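Local coordinates for protein isocitrate dehydrogenase [NAD] subunit 1, mitochondrial (Saccharomyces cerevisiae, PDB 3BLX) that oxidatively decarboxylates isocitrate to 2-oxoglutarate with reduction of NAD(+) in the citric acid cycle, and also binds the 5'-untranslated leaders of mitochondrial mRNAs, at residues E[297-301]-E[302-306]. Sequence-based numbering, arbitrary orientation.
Sequences LMLNH and LGLNE
L302 N donates to M298 O at 2.9 Å, G303 N follows with a bond to N300 O (3.1 Å), and L304 N reaches L299 O only weakly. The L302 bond meets its acceptor fairly head-on, at a C=O...N angle of 158°, whereas G303 N sits above the N300 carbonyl plane. G303 is the first residue to leave helical geometry, taking a positive phi of 85°, where a side chain would jam against the preceding carbonyl oxygen. L302 lies alongside M298, its CD1 4.2 Å from M298 CG; M298 chi1 of -175° swings CG away from the backbone N, the two side chains point the same way, and both touch I75 of strand 75-80. One residue beyond the glycine, L304 slants across L299, bringing CD1 to 3.6 Å from L299 CD2. With an alanine at L302 the CD1 contact would go, which is likely to leave a gap beside M298 CG and I75. L299 also packs on A308 and I311 of helix 306-320, whose T309 OG1 hydrogen-bonds to N305 O. The paired backbone bonds of G303 and L304 make this a Schellman motif with glycine at C', joining helix 289-302 to helix 306-320 in the isocitrate/isopropylmalate dehydrogenase fold.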
ATOM      1  N   LEU E 297      16.299  11.337 -28.317  1.00 33.95           N
ATOM      2  CA  LEU E 297      16.477  10.887 -26.932  1.00 22.43           C
ATOM      3  C   LEU E 297      15.375   9.905 -26.573  1.00 22.65           C
ATOM      4  O   LEU E 297      15.620   8.894 -25.933  1.00 35.85           O
ATOM      5  CB  LEU E 297      16.452  12.055 -25.960  1.00 22.00           C
ATOM      6  CG  LEU E 297      17.671  12.974 -25.983  1.00 29.99           C
ATOM      7  CD1 LEU E 297      17.587  14.053 -24.900  1.00 22.51           C
ATOM      8  CD2 LEU E 297      18.914  12.155 -25.784  1.00 27.30           C
ATOM      9  N   MET E 298      14.160  10.210 -26.993  1.00 17.96           N
ATOM     10  CA  MET E 298      13.017   9.332 -26.776  1.00 25.98           C
ATOM     11  C   MET E 298      13.192   7.990 -27.495  1.00 33.12           C
ATOM     12  O   MET E 298      12.911   6.942 -26.932  1.00 31.99           O
ATOM     13  CB  MET E 298      11.712  10.012 -27.195  1.00 16.91           C
ATOM     14  CG  MET E 298      10.510   9.191 -26.885  1.00 15.41           C
ATOM     15  SD  MET E 298       9.033   9.818 -27.664  1.00 36.79           S
ATOM     16  CE  MET E 298       9.449   9.560 -29.401  1.00 30.70           C
ATOM     17  N   LEU E 299      13.664   8.022 -28.734  1.00 37.38           N
ATOM     18  CA  LEU E 299      13.910   6.797 -29.483  1.00 31.72           C
ATOM     19  C   LEU E 299      14.921   5.902 -28.749  1.00 32.71           C
ATOM     20  O   LEU E 299      14.670   4.711 -28.552  1.00 27.11           O
ATOM     21  CB  LEU E 299      14.390   7.125 -30.900  1.00 28.86           C
ATOM     22  CG  LEU E 299      13.332   7.716 -31.844  1.00 38.57           C
ATOM     23  CD1 LEU E 299      13.961   8.151 -33.142  1.00 32.65           C
ATOM     24  CD2 LEU E 299      12.177   6.756 -32.108  1.00 23.52           C
ATOM     25  N   ASN E 300      16.050   6.480 -28.351  1.00 21.24           N
ATOM     26  CA  ASN E 300      17.044   5.788 -27.539  1.00 33.84           C
ATOM     27  C   ASN E 300      16.404   5.081 -26.347  1.00 37.55           C
ATOM     28  O   ASN E 300      16.640   3.907 -26.097  1.00 39.60           O
ATOM     29  CB  ASN E 300      18.094   6.769 -27.010  1.00 29.31           C
ATOM     30  CG  ASN E 300      19.118   7.177 -28.074  1.00 45.12           C
ATOM     31  OD1 ASN E 300      19.245   6.540 -29.124  1.00 41.06           O
ATOM     32  ND2 ASN E 300      19.861   8.238 -27.792  1.00 38.96           N
ATOM     33  N   HIS E 301      15.584   5.817 -25.619  1.00 27.46           N
ATOM     34  CA  HIS E 301      14.927   5.303 -24.444  1.00 25.67           C
ATOM     35  C   HIS E 301      13.968   4.146 -24.746  1.00 34.63           C
ATOM     36  O   HIS E 301      13.821   3.213 -23.958  1.00 30.04           O
ATOM     37  CB  HIS E 301      14.148   6.431 -23.791  1.00 18.88           C
ATOM     38  CG  HIS E 301      13.802   6.171 -22.365  1.00 27.74           C
ATOM     39  ND1 HIS E 301      12.537   5.797 -21.967  1.00 19.61           N
ATOM     40  CD2 HIS E 301      14.552   6.245 -21.233  1.00 22.35           C
ATOM     41  CE1 HIS E 301      12.517   5.638 -20.654  1.00 23.22           C
ATOM     42  NE2 HIS E 301      13.723   5.919 -20.183  1.00 29.86           N
ATOM     43  N   LEU E 302      13.282   4.220 -25.880  1.00 37.20           N
ATOM     44  CA  LEU E 302      12.347   3.174 -26.259  1.00 25.99           C
ATOM     45  C   LEU E 302      13.055   1.924 -26.765  1.00 31.12           C
ATOM     46  O   LEU E 302      12.409   0.919 -27.037  1.00 36.66           O
ATOM     47  CB  LEU E 302      11.422   3.694 -27.330  1.00 23.84           C
ATOM     48  CG  LEU E 302      10.383   4.647 -26.791  1.00 30.43           C
ATOM     49  CD1 LEU E 302       9.596   5.240 -27.939  1.00 31.23           C
ATOM     50  CD2 LEU E 302       9.468   3.886 -25.862  1.00 30.59           C
ATOM     51  N   GLY E 303      14.380   2.002 -26.907  1.00 30.57           N
ATOM     52  CA  GLY E 303      15.183   0.913 -27.434  1.00 31.90           C
ATOM     53  C   GLY E 303      15.293   0.843 -28.947  1.00 52.92           C
ATOM     54  O   GLY E 303      15.949  -0.058 -29.485  1.00 51.96           O
ATOM     55  N   LEU E 304      14.628   1.772 -29.637  1.00 50.32           N
ATOM     56  CA  LEU E 304      14.785   1.893 -31.071  1.00 35.07           C
ATOM     57  C   LEU E 304      16.224   2.333 -31.285  1.00 49.87           C
ATOM     58  O   LEU E 304      17.143   1.552 -31.069  1.00 80.98           O
ATOM     59  CB  LEU E 304      13.766   2.863 -31.621  1.00 29.01           C
ATOM     60  CG  LEU E 304      12.347   2.295 -31.402  1.00 39.53           C
ATOM     61  CD1 LEU E 304      11.263   3.232 -31.917  1.00 34.01           C
ATOM     62  CD2 LEU E 304      12.168   0.890 -32.017  1.00 27.55           C
ATOM     63  N   ASN E 305      16.447   3.563 -31.695  1.00 31.74           N
ATOM     64  CA  ASN E 305      17.814   4.111 -31.683  1.00 64.54           C
ATOM     65  C   ASN E 305      18.793   3.734 -32.822  1.00 57.61           C
ATOM     66  O   ASN E 305      19.830   4.367 -33.000  1.00 58.02           O
ATOM     67  CB  ASN E 305      18.452   4.028 -30.270  1.00 66.69           C
ATOM     68  CG  ASN E 305      19.165   2.725 -30.005  1.00 59.95           C
ATOM     69  OD1 ASN E 305      19.762   2.144 -30.906  1.00 73.36           O
ATOM     70  ND2 ASN E 305      19.127   2.264 -28.752  1.00 43.62           N
ATOM     71  N   GLU E 306      18.462   2.723 -33.602  1.00 61.77           N
ATOM     72  CA  GLU E 306      19.044   2.623 -34.923  1.00 56.79           C
ATOM     73  C   GLU E 306      18.408   3.799 -35.642  1.00 59.41           C
ATOM     74  O   GLU E 306      19.108   4.631 -36.217  1.00 58.89           O
ATOM     75  CB  GLU E 306      18.660   1.310 -35.598  1.00 80.14           C
ATOM     76  CG  GLU E 306      18.868   0.055 -34.719  1.00109.06           C
ATOM     77  CD  GLU E 306      17.680  -0.269 -33.779  1.00106.82           C
ATOM     78  OE1 GLU E 306      16.523   0.153 -34.058  1.00 79.54           O
ATOM     79  OE2 GLU E 306      17.908  -0.969 -32.763  1.00 71.81           O
TER